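Local coordinates for protein spectinomycin phosphotransferase (Legionella pneumophila, PDB 3I1A) that probably phosphorylates the antibiotic spectinomycin with a nucleoside triphosphate, conferring resistance as an aminoglycoside phosphotransferase of protein-kinase-like fold, at residues 172-177 against 311-316; 244-249 against 258-263; 293-298 against 304-309. One frame throughout, in Å; residues are numbered along the deposited sequence. Where two conformers were deposited one is given.

Contact 1: residues 172-177 against 311-316; sequences AAFKSF and KYFKEM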
loop_
_atom_site.group_PDB
_atom_site.type_symbol
_atom_site.label_atom_id
_atom_site.label_comp_id
_atom_site.label_asym_id
_atom_site.label_seq_id
_atom_site.Cartn_x
_atom_site.Cartn_y
_atom_site.Cartn_z
ATOM N N ALA A 172 23.674 17.614 -0.545
ATOM C CA ALA A 172 25.010 17.259 -0.062
ATOM C C ALA A 172 24.952 16.254 1.090
ATOM O O ALA A 172 25.784 15.337 1.187
ATOM C CB ALA A 172 25.781 18.528 0.389
ATOM N N ALA A 173 23.983 16.421 1.987
ATOM C CA ALA A 173 23.844 15.511 3.124
ATOM C C ALA A 173 23.462 14.111 2.620
ATOM O O ALA A 173 23.960 13.088 3.120
ATOM C CB ALA A 173 22.777 16.046 4.098
ATOM N N PHE A 174 22.588 14.078 1.620
ATOM C CA PHE A 174 22.142 12.813 1.029
ATOM C C PHE A 174 23.300 12.088 0.340
ATOM O O PHE A 174 23.456 10.880 0.495
ATOM C CB PHE A 174 21.041 13.067 0.005
ATOM C CG PHE A 174 20.657 11.841 -0.773
ATOM C CD1 PHE A 174 19.949 10.808 -0.152
ATOM C CD2 PHE A 174 21.052 11.700 -2.109
ATOM C CE1 PHE A 174 19.646 9.642 -0.853
ATOM C CE2 PHE A 174 20.757 10.540 -2.825
ATOM C CZ PHE A 174 20.050 9.505 -2.190
ATOM N N LYS A 175 24.102 12.823 -0.427
ATOM C CA LYS A 175 25.247 12.204 -1.088
ATOM C C LYS A 175 26.236 11.624 -0.074
ATOM O O LYS A 175 26.797 10.552 -0.301
ATOM C CB LYS A 175 25.948 13.215 -1.991
ATOM C CG LYS A 175 25.132 13.566 -3.239
ATOM C CD LYS A 175 25.932 14.461 -4.168
ATOM C CE LYS A 175 25.133 14.846 -5.399
ATOM N NZ LYS A 175 25.950 15.688 -6.284
ATOM N N SER A 176 26.445 12.339 1.032
ATOM C CA SER A 176 27.348 11.881 2.080
ATOM C C SER A 176 26.839 10.577 2.676
ATOM O O SER A 176 27.605 9.633 2.886
ATOM C CB SER A 176 27.461 12.926 3.197
ATOM O OG SER A 176 28.153 14.077 2.753
ATOM N N PHE A 177 25.537 10.532 2.943
ATOM C CA PHE A 177 24.923 9.351 3.532
ATOM C C PHE A 177 24.977 8.185 2.541
ATOM O O PHE A 177 25.225 7.046 2.925
ATOM C CB PHE A 177 23.456 9.608 3.906
ATOM C CG PHE A 177 22.826 8.464 4.654
ATOM C CD1 PHE A 177 22.996 8.328 6.023
ATOM C CD2 PHE A 177 22.118 7.481 3.967
ATOM C CE1 PHE A 177 22.467 7.223 6.705
ATOM C CE2 PHE A 177 21.590 6.384 4.629
ATOM C CZ PHE A 177 21.763 6.251 6.002
ATOM N N LYS A 311 14.811 11.599 6.011
ATOM C CA LYS A 311 14.649 10.857 7.245
ATOM C C LYS A 311 14.146 9.444 6.928
ATOM O O LYS A 311 14.631 8.458 7.496
ATOM C CB LYS A 311 13.675 11.610 8.175
ATOM C CG LYS A 311 14.258 12.950 8.635
ATOM C CD LYS A 311 13.436 13.607 9.739
ATOM C CE LYS A 311 14.080 14.919 10.184
ATOM N NZ LYS A 311 13.363 15.512 11.362
ATOM N N TYR A 312 13.191 9.347 6.006
ATOM C CA TYR A 312 12.651 8.040 5.629
ATOM C C TYR A 312 13.761 7.181 5.035
ATOM O O TYR A 312 13.936 6.014 5.403
ATOM C CB TYR A 312 11.533 8.177 4.605
ATOM C CG TYR A 312 10.977 6.828 4.198
ATOM C CD1 TYR A 312 10.381 5.981 5.141
ATOM C CD2 TYR A 312 11.072 6.382 2.883
ATOM C CE1 TYR A 312 9.894 4.718 4.769
ATOM C CE2 TYR A 312 10.589 5.129 2.504
ATOM C CZ TYR A 312 10.002 4.307 3.447
ATOM O OH TYR A 312 9.492 3.083 3.058
ATOM N N PHE A 313 14.500 7.769 4.107
ATOM C CA PHE A 313 15.608 7.077 3.462
ATOM C C PHE A 313 16.606 6.556 4.511
ATOM O O PHE A 313 17.045 5.400 4.454
ATOM C CB PHE A 313 16.295 8.048 2.489
ATOM C CG PHE A 313 17.293 7.391 1.571
ATOM C CD1 PHE A 313 17.013 7.231 0.211
ATOM C CD2 PHE A 313 18.507 6.938 2.066
ATOM C CE1 PHE A 313 17.947 6.620 -0.638
ATOM C CE2 PHE A 313 19.447 6.325 1.219
ATOM C CZ PHE A 313 19.163 6.169 -0.123
ATOM N N LYS A 314 16.961 7.391 5.489
ATOM C CA LYS A 314 17.939 6.932 6.478
ATOM C C LYS A 314 17.439 5.862 7.426
ATOM O O LYS A 314 18.195 4.962 7.821
ATOM C CB LYS A 314 18.479 8.119 7.279
ATOM C CG LYS A 314 19.332 9.025 6.401
ATOM C CD LYS A 314 20.089 10.082 7.190
ATOM C CE LYS A 314 19.180 11.178 7.702
ATOM N NZ LYS A 314 20.004 12.232 8.386
ATOM N N GLU A 315 16.167 5.968 7.800
ATOM C CA GLU A 315 15.578 5.007 8.707
ATOM C C GLU A 315 15.653 3.593 8.166
ATOM O O GLU A 315 15.704 2.642 8.950
ATOM C CB GLU A 315 14.125 5.364 8.978
ATOM C CG GLU A 315 13.974 6.540 9.912
ATOM C CD GLU A 315 12.528 6.788 10.266
ATOM O OE1 GLU A 315 12.289 7.446 11.296
ATOM O OE2 GLU A 315 11.641 6.325 9.510
ATOM N N MET A 316 15.643 3.446 6.840
ATOM C CA MET A 316 15.705 2.097 6.248
ATOM C C MET A 316 16.964 1.363 6.662
ATOM O O MET A 316 17.010 0.121 6.664
ATOM C CB MET A 316 15.661 2.168 4.713
ATOM C CG MET A 316 14.409 2.855 4.175
ATOM S SD MET A 316 14.197 2.792 2.375
ATOM C CE MET A 316 15.876 3.260 1.767
#
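F313 and K314 of helix 303-315 carry this contact, meeting F174 and F177 of helix 169-180. The arrangement is a parallel helix pair within the helical part of the aminoglycoside phosphotransferase: the N-to-C directions of the short segments differ by only 9°. Their axes come no closer than 11.5 Å, so large side chains have to bridge the space, and the nearest alpha carbons, CA of F177 and CA of K314, are still 8.0 Å apart.

F313 comes first in the sequence. Its CG lies anti to the backbone N, which sends the ring toward helix 169-180. There it receives an edge from F174 in a T-shaped pair, with ring centroids 5.0 Å apart and planes at 86°. CE1 of F174 makes the approach; it stands above the F313 ring, displaced toward the rim, 3.5 Å from F313 CE1. F177 meets the same phenylalanine more loosely, its CD2 lying 4.0 Å from F313 CE2. Both F174 and F313 are buried, and residues of helix 274-297 pack against them, L296 and L297 on F174 and I289 on F313.

K314 follows, and its contact is made by methylenes. The chain bends at chi3, and the ammonium end leads away from helix 169-180, while K314 also forms a cation-pi pair with F310. F317 adds an edge-to-face partner for F177. Over the face of the F177 ring sits K314 CG, 3.6 Å from the ring centroid and 9° off the normal, a CH-pi contact flanked by K314 CD at 3.6 Å from F177 CD1.

Contact 2: residues 244-249 against 258-263; sequences MFIGGG and HEIQYF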
loop_
_atom_site.group_PDB
_atom_site.type_symbol
_atom_site.label_atom_id
_atom_site.label_comp_id
_atom_site.label_asym_id
_atom_site.label_seq_id
_atom_site.Cartn_x
_atom_site.Cartn_y
_atom_site.Cartn_z
ATOM N N MET A 244 6.320 -11.111 2.245
ATOM C CA MET A 244 7.577 -10.466 2.586
ATOM C C MET A 244 7.423 -9.445 3.710
ATOM O O MET A 244 8.390 -9.130 4.408
ATOM C CB MET A 244 8.169 -9.778 1.355
ATOM C CG MET A 244 7.328 -8.642 0.813
ATOM S SD MET A 244 8.332 -7.180 0.317
ATOM C CE MET A 244 8.396 -6.310 1.938
ATOM N N PHE A 245 6.213 -8.946 3.892
ATOM C CA PHE A 245 5.969 -7.951 4.930
ATOM C C PHE A 245 5.918 -8.545 6.338
ATOM O O PHE A 245 6.166 -7.842 7.322
ATOM C CB PHE A 245 4.665 -7.209 4.637
ATOM C CG PHE A 245 4.757 -6.293 3.439
ATOM C CD1 PHE A 245 4.383 -6.739 2.168
ATOM C CD2 PHE A 245 5.268 -5.004 3.571
ATOM C CE1 PHE A 245 4.523 -5.910 1.043
ATOM C CE2 PHE A 245 5.405 -4.168 2.443
ATOM C CZ PHE A 245 5.035 -4.622 1.192
ATOM N N ILE A 246 5.607 -9.838 6.447
ATOM C CA ILE A 246 5.519 -10.472 7.770
ATOM C C ILE A 246 6.954 -10.678 8.220
ATOM O O ILE A 246 7.694 -11.465 7.629
ATOM C CB ILE A 246 4.738 -11.808 7.676
ATOM C CG1 ILE A 246 3.390 -11.560 6.966
ATOM C CG2 ILE A 246 4.529 -12.409 9.074
ATOM C CD1 ILE A 246 2.466 -10.520 7.642
ATOM N N GLY A 247 7.361 -9.930 9.244
ATOM C CA GLY A 247 8.742 -10.002 9.694
ATOM C C GLY A 247 9.633 -9.123 8.804
ATOM O O GLY A 247 10.864 -9.117 8.934
ATOM N N GLY A 248 9.011 -8.360 7.912
ATOM C CA GLY A 248 9.766 -7.514 6.989
ATOM C C GLY A 248 10.350 -6.239 7.585
ATOM O O GLY A 248 11.269 -5.661 7.025
ATOM N N GLY A 249 9.792 -5.790 8.705
ATOM C CA GLY A 249 10.305 -4.593 9.364
ATOM C C GLY A 249 9.964 -3.228 8.792
ATOM O O GLY A 249 10.596 -2.231 9.177
ATOM N N HIS A 258 7.924 -13.838 17.181
ATOM C CA HIS A 258 6.594 -14.308 17.572
ATOM C C HIS A 258 5.469 -13.860 16.638
ATOM O O HIS A 258 4.437 -14.534 16.520
ATOM C CB HIS A 258 6.254 -13.884 19.011
ATOM C CG HIS A 258 6.047 -12.411 19.181
ATOM N ND1 HIS A 258 7.060 -11.555 19.557
ATOM C CD2 HIS A 258 4.945 -11.640 19.013
ATOM C CE1 HIS A 258 6.591 -10.321 19.613
ATOM N NE2 HIS A 258 5.311 -10.343 19.285
ATOM N N GLU A 259 5.667 -12.722 15.980
ATOM C CA GLU A 259 4.671 -12.185 15.068
ATOM C C GLU A 259 4.603 -13.126 13.878
ATOM O O GLU A 259 3.519 -13.421 13.372
ATOM C CB GLU A 259 5.081 -10.782 14.616
ATOM C CG GLU A 259 5.203 -9.817 15.801
ATOM C CD GLU A 259 5.827 -8.497 15.439
ATOM O OE1 GLU A 259 6.545 -8.418 14.406
ATOM O OE2 GLU A 259 5.609 -7.538 16.209
ATOM N N ILE A 260 5.770 -13.590 13.443
ATOM C CA ILE A 260 5.849 -14.517 12.324
ATOM C C ILE A 260 5.143 -15.832 12.669
ATOM O O ILE A 260 4.362 -16.372 11.870
ATOM C CB ILE A 260 7.316 -14.748 11.945
ATOM C CG1 ILE A 260 7.927 -13.413 11.498
ATOM C CG2 ILE A 260 7.423 -15.799 10.853
ATOM C CD1 ILE A 260 9.398 -13.486 11.216
ATOM N N GLN A 261 5.380 -16.329 13.879
ATOM C CA GLN A 261 4.754 -17.568 14.336
ATOM C C GLN A 261 3.233 -17.487 14.374
ATOM O O GLN A 261 2.544 -18.395 13.913
ATOM C CB GLN A 261 5.260 -17.934 15.742
ATOM C CG GLN A 261 4.611 -19.188 16.313
ATOM C CD GLN A 261 4.973 -19.423 17.775
ATOM O OE1 GLN A 261 5.792 -18.698 18.358
ATOM N NE2 GLN A 261 4.355 -20.433 18.375
ATOM N N TYR A 262 2.707 -16.405 14.945
ATOM C CA TYR A 262 1.265 -16.223 15.035
ATOM C C TYR A 262 0.674 -16.058 13.628
ATOM O O TYR A 262 -0.381 -16.635 13.289
ATOM C CB TYR A 262 0.936 -14.976 15.880
ATOM C CG TYR A 262 1.514 -14.947 17.282
ATOM C CD1 TYR A 262 1.552 -13.749 18.016
ATOM C CD2 TYR A 262 2.031 -16.099 17.877
ATOM C CE1 TYR A 262 2.093 -13.708 19.310
ATOM C CE2 TYR A 262 2.577 -16.068 19.178
ATOM C CZ TYR A 262 2.606 -14.874 19.882
ATOM O OH TYR A 262 3.164 -14.845 21.149
ATOM N N PHE A 263 1.345 -15.264 12.799
ATOM C CA PHE A 263 0.855 -15.074 11.443
ATOM C C PHE A 263 0.703 -16.405 10.712
ATOM O O PHE A 263 -0.371 -16.695 10.179
ATOM C CB PHE A 263 1.782 -14.185 10.621
ATOM C CG PHE A 263 1.346 -14.040 9.180
ATOM C CD1 PHE A 263 0.397 -13.082 8.814
ATOM C CD2 PHE A 263 1.827 -14.923 8.199
ATOM C CE1 PHE A 263 -0.072 -12.999 7.509
ATOM C CE2 PHE A 263 1.358 -14.845 6.882
ATOM C CZ PHE A 263 0.411 -13.883 6.539
HETATM O O HOH W 1 5.705 -9.353 11.725
#
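I246 reaches across to F263 and I260, and its branches divide the work. From CB, the CG2 methyl lies anti to the backbone N and touches the root of the F263 side chain, 3.6 Å from F263 CB, with I260 CA 4.1 Å away on the same helix. The other branch begins at CG1, beside the backbone N (chi1 -52°), and lies over the centre of the F263 ring: CG1 is 3.6 Å from the centroid and 3° off the normal, the geometry of a CH-pi contact. At the tip, CD1 shifts toward one side of that ring, 3.5 Å from F263 CD1.

The isoleucine sits at the second position of a type II beta turn, F245 to G248, in the loop between helices 240-243 and 257-267 of the kinase-like phosphotransferase fold. The turn is closed by G248 N to F245 O at 3.0 Å, and its third residue, G247, has positive phi (82°). I260 CD1 packs 3.9 Å from G247 CA, against the bare backbone of the glycine. A water bridges the G247 backbone and the E259 carboxylate: it accepts a weak bond from G247 N and donates to E259 OE1. E259 OE1 also takes the backbone N-H of K256, while L121 and L125 of helix 115-129 pack against F263.

Contact 3: residues 293-298 against 304-309; sequences GQDLLS and QSRLES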
loop_
_atom_site.group_PDB
_atom_site.type_symbol
_atom_site.label_atom_id
_atom_site.label_comp_id
_atom_site.label_asym_id
_atom_site.label_seq_id
_atom_site.Cartn_x
_atom_site.Cartn_y
_atom_site.Cartn_z
ATOM N N GLY A 293 15.454 8.818 -3.066
ATOM C CA GLY A 293 16.757 9.311 -3.476
ATOM C C GLY A 293 16.621 10.396 -4.543
ATOM O O GLY A 293 17.320 11.432 -4.512
ATOM N N GLN A 294 15.721 10.193 -5.504
ATOM C CA GLN A 294 15.542 11.200 -6.541
ATOM C C GLN A 294 15.020 12.516 -5.937
ATOM O O GLN A 294 15.380 13.616 -6.403
ATOM C CB GLN A 294 14.566 10.726 -7.617
ATOM C CG GLN A 294 14.522 11.672 -8.821
ATOM C CD GLN A 294 15.871 11.784 -9.522
ATOM O OE1 GLN A 294 16.543 12.825 -9.460
ATOM N NE2 GLN A 294 16.284 10.707 -10.177
ATOM N N ASP A 295 14.173 12.406 -4.912
ATOM C CA ASP A 295 13.644 13.606 -4.266
ATOM C C ASP A 295 14.771 14.408 -3.612
ATOM O O ASP A 295 14.659 15.636 -3.470
ATOM C CB ASP A 295 12.588 13.230 -3.218
ATOM C CG ASP A 295 11.695 14.390 -2.843
ATOM O OD1 ASP A 295 11.326 15.190 -3.742
ATOM O OD2 ASP A 295 11.339 14.499 -1.647
ATOM N N LEU A 296 15.843 13.731 -3.200
ATOM C CA LEU A 296 16.971 14.424 -2.585
ATOM C C LEU A 296 17.969 14.949 -3.617
ATOM O O LEU A 296 18.616 15.968 -3.380
ATOM C CB LEU A 296 17.708 13.514 -1.584
ATOM C CG LEU A 296 17.227 13.531 -0.123
ATOM C CD1 LEU A 296 17.403 14.949 0.500
ATOM C CD2 LEU A 296 15.783 13.081 -0.070
ATOM N N LEU A 297 18.112 14.268 -4.756
ATOM C CA LEU A 297 19.033 14.727 -5.795
ATOM C C LEU A 297 18.399 15.863 -6.591
ATOM O O LEU A 297 19.107 16.623 -7.263
ATOM C CB LEU A 297 19.386 13.577 -6.746
ATOM C CG LEU A 297 20.217 12.466 -6.098
ATOM C CD1 LEU A 297 20.286 11.255 -7.047
ATOM C CD2 LEU A 297 21.618 12.975 -5.831
ATOM N N SER A 298 17.066 15.959 -6.524
ATOM C CA SER A 298 16.315 17.012 -7.218
ATOM C C SER A 298 15.708 18.011 -6.231
ATOM O O SER A 298 15.815 17.847 -5.009
ATOM C CB SER A 298 15.188 16.405 -8.049
ATOM O OG SER A 298 15.713 15.471 -8.962
ATOM N N GLN A 304 11.128 21.173 3.238
ATOM C CA GLN A 304 10.563 20.511 4.404
ATOM C C GLN A 304 10.180 19.091 3.977
ATOM O O GLN A 304 10.392 18.122 4.705
ATOM C CB GLN A 304 9.345 21.305 4.886
ATOM C CG GLN A 304 9.713 22.709 5.408
ATOM C CD GLN A 304 10.338 23.629 4.345
ATOM O OE1 GLN A 304 9.757 23.866 3.277
ATOM N NE2 GLN A 304 11.523 24.158 4.643
ATOM N N SER A 305 9.625 18.979 2.775
ATOM C CA SER A 305 9.212 17.692 2.226
ATOM C C SER A 305 10.418 16.819 1.879
ATOM O O SER A 305 10.392 15.601 2.068
ATOM C CB SER A 305 8.352 17.913 0.985
ATOM O OG SER A 305 7.131 18.547 1.338
ATOM N N ARG A 306 11.468 17.443 1.358
ATOM C CA ARG A 306 12.684 16.715 1.030
ATOM C C ARG A 306 13.349 16.209 2.306
ATOM O O ARG A 306 13.913 15.134 2.310
ATOM C CB ARG A 306 13.650 17.594 0.240
ATOM C CG ARG A 306 13.224 17.766 -1.206
ATOM C CD ARG A 306 14.077 18.806 -1.917
ATOM N NE ARG A 306 15.452 18.355 -2.158
ATOM C CZ ARG A 306 16.529 19.131 -2.057
ATOM N NH1 ARG A 306 16.411 20.409 -1.708
ATOM N NH2 ARG A 306 17.729 18.631 -2.327
ATOM N N LEU A 307 13.307 16.989 3.390
ATOM C CA LEU A 307 13.904 16.502 4.644
ATOM C C LEU A 307 13.121 15.272 5.118
ATOM O O LEU A 307 13.696 14.345 5.681
ATOM C CB LEU A 307 13.873 17.584 5.743
ATOM C CG LEU A 307 14.400 17.222 7.152
ATOM C CD1 LEU A 307 15.855 16.693 7.159
ATOM C CD2 LEU A 307 14.337 18.500 7.994
ATOM N N GLU A 308 11.807 15.250 4.927
ATOM C CA GLU A 308 11.060 14.058 5.366
ATOM C C GLU A 308 11.514 12.839 4.569
ATOM O O GLU A 308 11.683 11.748 5.130
ATOM C CB GLU A 308 9.551 14.251 5.197
ATOM C CG GLU A 308 8.989 15.375 6.063
ATOM C CD GLU A 308 7.473 15.508 5.975
ATOM O OE1 GLU A 308 6.921 15.497 4.850
ATOM O OE2 GLU A 308 6.839 15.649 7.043
ATOM N N SER A 309 11.709 13.025 3.265
ATOM C CA SER A 309 12.182 11.927 2.407
ATOM C C SER A 309 13.550 11.444 2.913
ATOM O O SER A 309 13.798 10.250 2.966
ATOM C CB SER A 309 12.338 12.393 0.966
ATOM O OG SER A 309 11.090 12.756 0.412
#
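The guanidinium of R306 presents its edge to two backbone carbonyls at the end of helix 274-297, D295 O and L296 O, while S298 O lies over one face. This is an alpha-alpha hairpin: the short segments of consecutive helices 274-297 and 303-315 run at 139° to each other, their axes 9.0 Å apart. Both edge partners are nearly in the guanidinium plane. NE donates to D295 O at 3.1 Å in the more bent bond, and NH2 donates to L296 O at 3.0 Å, straighter at 161°. S298 O is close to NE but badly angled for bonding. A bend at chi3 turns the arginine onto these carbonyls, and two bonds at its edge limit rotation of the group. Its NH1 forms a salt bridge to D168 and also bonds N303. L296 O is shared with T171.

The D295 carboxylate stands nearly perpendicular to the guanidinium plane and turns to S309 instead. L296 CD2 adds an apolar touch, 3.7 Å from S309 CB. Q301 NE2, from the connecting loop, donates to D295 OD2 too; S309 OG, from the facing helix, meets it on the anti side at 2.7 Å, 18° out of the carboxylate plane.

How the contacts relate
Contacts 1 and 3 share helix 303-315 and lie about 9 Å apart between centres, with contact 3 nested in the long chain loop that contact 1 closes. They touch directly: F174 CG is 3.5 Å from L296 CB. Contact 2 stands about 27 and 30 Å from their centres, nearer the magnesium-binding N217. Contacts 2 and 3 are buried; contact 1 is partly so, with F174 and F313 inside and F177 and K314 partly exposed. Burial alone does not set the chemistry. Contact 3 is hydrogen-bonded because carbonyls are left at the end of helix 274-297, contact 1 relies on rings and lysine methylenes, and contact 2, pairing loop with helix, is apolar with one bridging water.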